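Local coordinates for N-acetylmuramoyl-l-alanine amidase (Bartonella henselae, PDB 3NE8), which cleaves the amide bond between N-acetylmuramic acid and L-alanine in peptidoglycan as a zinc-dependent amidase, remodelling the cell wall for bacterial cell division, at the interface of chains A and B. Numbering follows the deposited sequence. Chains: chain A/B, N-acetylmuramoyl-l-alanine amidase.

The interface of chains A and B. Residues chain A 99, 142, 145-146, 149; chain B 229-231.
B:Met231, a selenomethionine near the C-terminus of chain B, lays its side chain along one face of the imidazole of A:His145 on helix 135-161. CB of B:Met231 lies 3.5 Å from ND1 of A:His145, and CG, set between its own backbone N and carbonyl carbon (chi1 67°), turns toward the same ring, near ND1 and CG. SE of B:Met231 passes the ring's root, 4.2 Å from CB of A:His145. There the chain bends (chi3 55°), swinging the methyl CE of B:Met231 back over one face of the imidazole, 3.7 Å from the A:His145 ring centroid in a CH-pi contact. CE of B:Met231 also reaches the CG2 methyl of A:Ile99, at the end of strand 94-99, at 4.0 Å. The opposite face of the imidazole carries CG1 of A:Ile149, one helical turn further along, so the ring is sandwiched between aliphatic groups of both chains.

Rotation of the ring is tied to the backbone: N of B:Met231 donates to ND1 of A:His145 over 2.9 Å, nearly straight but tilted 20° out of the ring plane. This bond uses ND1 as the acceptor, while NE2 makes a weak hydrogen bond to the carbonyl O of A:Ile99 within chain A. Beside the imidazole, B:Ile230 points its CD1 methyl at CB of A:Ala146, 3.6 Å away, and the extended B:Lys229 lays its CB and CD across CG2 of A:Ile149. The carbonyl O of B:Met231 lies by the aliphatic stem of A:Arg142. The patch docks the C-terminal tail of one copy on a helix of the other, and its two-fold twin repeats it; this may stabilise a dimer, though the structure alone does not show that the pairing is biological.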
# COMPACT_ATOMS: atom_id res chain seq x y z
N ILE A 99 14.27 -3.97 4.37
CA ILE A 99 15.00 -4.98 5.12
C ILE A 99 14.52 -6.39 4.78
O ILE A 99 13.35 -6.61 4.47
CB ILE A 99 14.90 -4.75 6.64
CG1 ILE A 99 15.99 -5.53 7.38
CG2 ILE A 99 13.50 -5.11 7.15
CD1 ILE A 99 16.15 -5.16 8.84
N ARG A 142 5.54 -7.32 11.12
CA ARG A 142 4.96 -7.67 9.83
C ARG A 142 4.17 -6.48 9.27
O ARG A 142 4.25 -6.17 8.08
CB ARG A 142 4.08 -8.92 9.97
CG ARG A 142 3.63 -9.54 8.65
CD ARG A 142 2.83 -10.82 8.89
NE ARG A 142 1.60 -10.54 9.63
CZ ARG A 142 0.91 -11.43 10.33
NH1 ARG A 142 1.32 -12.70 10.41
NH2 ARG A 142 -0.19 -11.06 10.96
N HIS A 145 6.59 -3.87 8.09
CA HIS A 145 7.20 -4.23 6.82
C HIS A 145 6.27 -3.94 5.64
O HIS A 145 6.71 -3.48 4.59
CB HIS A 145 7.62 -5.69 6.84
CG HIS A 145 8.58 -6.04 5.76
ND1 HIS A 145 8.38 -7.07 4.88
CD2 HIS A 145 9.76 -5.47 5.42
CE1 HIS A 145 9.40 -7.12 4.03
NE2 HIS A 145 10.25 -6.16 4.34
N ALA A 146 4.99 -4.21 5.82
CA ALA A 146 4.01 -3.89 4.77
C ALA A 146 4.09 -2.40 4.42
O ALA A 146 4.05 -2.03 3.25
CB ALA A 146 2.61 -4.27 5.20
N ILE A 149 7.45 -1.55 2.49
CA ILE A 149 7.30 -2.01 1.11
C ILE A 149 6.43 -1.03 0.30
O ILE A 149 6.76 -0.66 -0.83
CB ILE A 149 6.66 -3.43 1.06
CG1 ILE A 149 7.59 -4.50 1.65
CG2 ILE A 149 6.28 -3.82 -0.37
CD1 ILE A 149 8.90 -4.68 0.90
N LYS B 229 5.63 -9.68 -1.33
CA LYS B 229 6.91 -9.08 -0.96
C LYS B 229 7.09 -8.98 0.55
O LYS B 229 8.21 -8.79 1.04
CB LYS B 229 7.03 -7.67 -1.55
CG LYS B 229 7.27 -7.60 -3.05
CD LYS B 229 7.45 -6.14 -3.45
CE LYS B 229 7.93 -5.98 -4.88
NZ LYS B 229 8.30 -4.55 -5.15
N ILE B 230 6.00 -9.11 1.30
CA ILE B 230 6.01 -8.83 2.74
C ILE B 230 6.50 -10.02 3.56
O ILE B 230 6.20 -11.18 3.24
CB ILE B 230 4.62 -8.35 3.20
CG1 ILE B 230 4.21 -7.14 2.35
CG2 ILE B 230 4.62 -8.01 4.69
CD1 ILE B 230 2.78 -6.70 2.52
N MSE B 231 7.27 -9.75 4.60
CA MSE B 231 7.92 -10.80 5.38
C MSE B 231 6.92 -11.66 6.15
O MSE B 231 5.80 -11.24 6.44
CB MSE B 231 8.90 -10.19 6.38
CG MSE B 231 8.22 -9.37 7.47
SE MSE B 231 9.42 -8.86 8.91
CE MSE B 231 10.79 -7.98 7.84